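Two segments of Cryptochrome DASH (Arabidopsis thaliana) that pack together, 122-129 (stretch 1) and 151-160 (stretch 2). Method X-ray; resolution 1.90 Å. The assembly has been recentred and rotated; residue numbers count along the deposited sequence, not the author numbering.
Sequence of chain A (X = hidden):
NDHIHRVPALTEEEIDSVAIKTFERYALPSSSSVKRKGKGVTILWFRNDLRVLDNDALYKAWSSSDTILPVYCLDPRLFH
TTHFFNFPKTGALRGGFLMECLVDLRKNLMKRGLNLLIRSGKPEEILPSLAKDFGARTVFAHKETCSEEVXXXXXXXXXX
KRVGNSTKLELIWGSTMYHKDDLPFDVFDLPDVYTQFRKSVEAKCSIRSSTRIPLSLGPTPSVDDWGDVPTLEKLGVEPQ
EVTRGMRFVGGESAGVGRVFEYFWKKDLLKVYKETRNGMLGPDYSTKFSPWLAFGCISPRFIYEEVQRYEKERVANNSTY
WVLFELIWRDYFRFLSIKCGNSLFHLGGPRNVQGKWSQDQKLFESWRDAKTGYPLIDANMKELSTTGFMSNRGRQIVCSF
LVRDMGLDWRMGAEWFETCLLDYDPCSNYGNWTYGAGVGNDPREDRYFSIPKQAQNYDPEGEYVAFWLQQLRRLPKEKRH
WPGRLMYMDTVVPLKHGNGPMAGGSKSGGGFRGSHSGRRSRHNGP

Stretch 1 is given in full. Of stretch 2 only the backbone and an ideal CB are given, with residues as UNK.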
# COMPACT_ATOMS: atom_id res chain seq x y z
N LYS A 122 -6.04 -18.82 10.64
CA LYS A 122 -6.50 -17.60 11.30
C LYS A 122 -5.61 -17.24 12.49
O LYS A 122 -5.29 -18.09 13.31
CB LYS A 122 -7.94 -17.79 11.78
CG LYS A 122 -8.94 -17.94 10.65
CD LYS A 122 -10.32 -18.28 11.18
CE LYS A 122 -11.30 -18.47 10.03
NZ LYS A 122 -12.67 -18.88 10.49
N PRO A 123 -5.21 -15.96 12.58
CA PRO A 123 -4.36 -15.49 13.67
C PRO A 123 -4.95 -15.80 15.05
O PRO A 123 -4.22 -16.15 15.98
CB PRO A 123 -4.30 -13.98 13.43
CG PRO A 123 -4.43 -13.86 11.95
CD PRO A 123 -5.52 -14.87 11.64
N GLU A 124 -6.27 -15.67 15.17
CA GLU A 124 -6.94 -15.92 16.45
C GLU A 124 -6.88 -17.38 16.86
O GLU A 124 -7.19 -17.72 18.00
CB GLU A 124 -8.40 -15.44 16.43
CG GLU A 124 -9.29 -16.14 15.42
CD GLU A 124 -9.40 -15.39 14.10
OE1 GLU A 124 -8.40 -14.78 13.67
OE2 GLU A 124 -10.49 -15.42 13.49
N GLU A 125 -6.50 -18.25 15.93
CA GLU A 125 -6.37 -19.67 16.26
C GLU A 125 -4.90 -20.03 16.43
O GLU A 125 -4.52 -20.73 17.36
CB GLU A 125 -7.04 -20.53 15.18
CG GLU A 125 -8.57 -20.48 15.25
CD GLU A 125 -9.28 -21.13 14.08
OE1 GLU A 125 -8.61 -21.74 13.22
OE2 GLU A 125 -10.53 -21.04 14.02
N ILE A 126 -4.06 -19.50 15.54
CA ILE A 126 -2.63 -19.78 15.58
C ILE A 126 -1.89 -19.14 16.75
O ILE A 126 -1.13 -19.80 17.46
CB ILE A 126 -1.95 -19.33 14.28
CG1 ILE A 126 -2.44 -20.18 13.11
CG2 ILE A 126 -0.43 -19.41 14.42
CD1 ILE A 126 -2.10 -19.61 11.76
N LEU A 127 -2.11 -17.84 16.96
CA LEU A 127 -1.41 -17.11 18.01
C LEU A 127 -1.66 -17.58 19.45
O LEU A 127 -0.70 -17.76 20.20
CB LEU A 127 -1.69 -15.61 17.88
CG LEU A 127 -1.27 -15.02 16.53
CD1 LEU A 127 -1.69 -13.56 16.45
CD2 LEU A 127 0.25 -15.14 16.35
N PRO A 128 -2.92 -17.79 19.85
CA PRO A 128 -3.12 -18.25 21.23
C PRO A 128 -2.42 -19.58 21.48
O PRO A 128 -1.89 -19.82 22.57
CB PRO A 128 -4.65 -18.37 21.34
CG PRO A 128 -5.14 -17.32 20.38
CD PRO A 128 -4.21 -17.54 19.19
N SER A 129 -2.41 -20.43 20.46
CA SER A 129 -1.77 -21.74 20.55
C SER A 129 -0.26 -21.60 20.74
O SER A 129 0.34 -22.27 21.60
CB SER A 129 -2.05 -22.53 19.27
OG SER A 129 -1.42 -23.80 19.33
N UNK A 151 -11.41 -6.46 13.83
CA UNK A 151 -12.17 -7.61 14.29
C UNK A 151 -11.19 -8.74 14.59
O UNK A 151 -11.33 -9.47 15.56
CB UNK A 151 -13.21 -8.04 13.25
N UNK A 152 -10.18 -8.89 13.74
CA UNK A 152 -9.18 -9.93 13.97
C UNK A 152 -8.42 -9.62 15.27
O UNK A 152 -8.09 -10.53 16.02
CB UNK A 152 -8.22 -10.03 12.79
N UNK A 153 -8.15 -8.35 15.54
CA UNK A 153 -7.46 -7.97 16.78
C UNK A 153 -8.31 -8.43 17.96
O UNK A 153 -7.80 -8.97 18.95
CB UNK A 153 -7.21 -6.46 16.84
N UNK A 154 -9.62 -8.20 17.86
CA UNK A 154 -10.54 -8.60 18.92
C UNK A 154 -10.52 -10.12 19.10
O UNK A 154 -10.42 -10.61 20.22
CB UNK A 154 -11.96 -8.12 18.61
N UNK A 155 -10.59 -10.86 18.00
CA UNK A 155 -10.60 -12.32 18.09
C UNK A 155 -9.30 -12.86 18.67
O UNK A 155 -9.30 -13.83 19.43
CB UNK A 155 -10.84 -12.93 16.71
N UNK A 156 -8.18 -12.24 18.31
CA UNK A 156 -6.89 -12.68 18.84
C UNK A 156 -6.82 -12.36 20.34
O UNK A 156 -6.38 -13.18 21.15
CB UNK A 156 -5.74 -12.01 18.09
N UNK A 157 -7.25 -11.16 20.71
CA UNK A 157 -7.22 -10.76 22.11
C UNK A 157 -8.08 -11.71 22.96
O UNK A 157 -7.66 -12.14 24.03
CB UNK A 157 -7.71 -9.32 22.26
N UNK A 158 -9.28 -12.04 22.47
CA UNK A 158 -10.16 -12.94 23.20
C UNK A 158 -9.62 -14.37 23.21
O UNK A 158 -9.85 -15.14 24.16
CB UNK A 158 -11.56 -12.91 22.59
N UNK A 159 -8.89 -14.73 22.16
CA UNK A 159 -8.31 -16.06 22.09
C UNK A 159 -7.23 -16.23 23.14
O UNK A 159 -7.11 -17.28 23.78
CB UNK A 159 -7.74 -16.33 20.70
N UNK A 160 -6.44 -15.17 23.33
CA UNK A 160 -5.37 -15.19 24.33
C UNK A 160 -5.92 -15.25 25.75
O UNK A 160 -5.36 -15.93 26.61
CB UNK A 160 -4.48 -13.96 24.17

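Stretch 2 is a regular helix that crosses the helix of stretch 1 at 34°, with axes 8.1 Å apart at their closest. No hydrogen bond joins the two, so its sequence has to be read from shape and from the surface that stretch 1 offers.

Position 151 has nothing of stretch 1 within 5.5 Å of its ideal CB, and almost any helix-compatible residue, polar ones included, would do. It is Asp151, whose role lies within its own helix.

At position 152 CA-to-CB points sideways, and the ideal CB lies 4.8 Å from Glu124 OE1 and 5.5 Å from Pro123 CG. A small or medium apolar side chain could reach the proline ring, while a polar one could address the carboxylate. The residue is Val152; its CG1 reaches Pro123 CG at 4.0 Å and also sits 4.0 Å from Glu124 OE1, an oxygen whose hydrogen bonding is satisfied elsewhere in the structure.

Positions 153 and 154 are out of reach of stretch 1, which therefore sets no preference. Glu153 occupies the first. The second is Arg154, one turn after Asp151, and its NE and NH2 each donate a hydrogen bond to Asp151 OD1 at 2.9 Å, forming a salt bridge along the helix.

Position 155 points toward stretch 1, with its ideal CB only 3.5 Å from Glu124 CB. Alanine would fit, and a longer side chain would have to turn aside after CB; an aliphatic residue or a polar one directed at the Glu124 carboxylate is plausible. Leu155, with chi1 m and chi2 t, places CD1 3.5 Å from Glu124 OE2, while its backbone O lies 3.5 Å from Glu124 CB.

At position 156 CA-to-CB points sideways, and the helices come close: the CA of 156 lies 4.0 Å from Glu124 CA. The ideal CB lies 4.4 Å from Glu124 CA, 4.6 Å from Leu127 CD1 and 4.9 Å from Pro123 O, a largely apolar setting that suits a compact aliphatic residue. In Val156, CG2 lies 3.8 Å from Pro123 CB and 3.6 Å from Glu124 N, and both methyls pack on Leu127 CD1, CG1 at 3.9 Å and CG2 at 4.0 Å.

Position 157 points away and position 158 sideways, neither with stretch 1 near its ideal CB, so polar residues fit readily. They are Asn157 and Gln158, and neither contacts stretch 1.

Position 159 is the most restrictive. Its ideal CB would clash with Pro128 CG at 2.8 Å and sit tightly against Glu124 O at 3.1 Å, although phi/psi of -68/-40 is ordinary for any helical residue. Sterics alone therefore call for glycine. Gly159 lets the Pro128 ring lie against bare backbone, with Pro128 CG 3.6 Å from Gly159 C.

Position 160 again points sideways, its ideal CB 5.1 Å from Pro128 CG. That gap favours a longer apolar side chain such as leucine, isoleucine or methionine. Leu160 brings its end nearer than its CB: CD2 lies 3.7 Å from Pro128 CA and 4.3 Å from Pro128 CB, extending the apolar contact past the glycine.

Stretch 2, residues 151-160: DVERLVNQGL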
# COMPACT_ATOMS: atom_id res chain seq x y z
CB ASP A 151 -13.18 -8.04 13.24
CG ASP A 151 -14.18 -9.06 13.79
OD1 ASP A 151 -14.78 -8.79 14.85
OD2 ASP A 151 -14.36 -10.12 13.15
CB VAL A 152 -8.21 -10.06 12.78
CG1 VAL A 152 -7.10 -11.06 13.12
CG2 VAL A 152 -8.99 -10.52 11.55
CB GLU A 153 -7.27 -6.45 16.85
CG GLU A 153 -6.35 -5.92 15.76
CD GLU A 153 -6.28 -4.40 15.71
OE1 GLU A 153 -7.06 -3.72 16.43
OE2 GLU A 153 -5.45 -3.88 14.93
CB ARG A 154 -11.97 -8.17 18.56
CG ARG A 154 -13.05 -8.73 19.49
CD ARG A 154 -14.46 -8.36 19.00
NE ARG A 154 -14.83 -9.08 17.78
CZ ARG A 154 -15.32 -10.32 17.76
NH1 ARG A 154 -15.50 -10.98 18.89
NH2 ARG A 154 -15.62 -10.89 16.60
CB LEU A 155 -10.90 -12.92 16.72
CG LEU A 155 -12.35 -12.60 16.29
CD1 LEU A 155 -12.51 -12.83 14.82
CD2 LEU A 155 -13.34 -13.47 17.08
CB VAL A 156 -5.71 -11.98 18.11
CG1 VAL A 156 -4.40 -12.20 18.87
CG2 VAL A 156 -5.58 -12.53 16.70
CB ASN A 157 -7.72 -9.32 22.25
CG ASN A 157 -7.37 -8.71 23.58
OD1 ASN A 157 -6.26 -8.91 24.08
ND2 ASN A 157 -8.29 -7.96 24.16
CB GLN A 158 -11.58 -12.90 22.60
CG GLN A 158 -12.22 -11.52 22.77
CD GLN A 158 -13.62 -11.42 22.19
OE1 GLN A 158 -14.07 -12.28 21.43
NE2 GLN A 158 -14.32 -10.33 22.52
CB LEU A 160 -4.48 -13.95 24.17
CG LEU A 160 -3.68 -13.88 22.87
CD1 LEU A 160 -3.06 -12.50 22.71
CD2 LEU A 160 -2.59 -14.95 22.89
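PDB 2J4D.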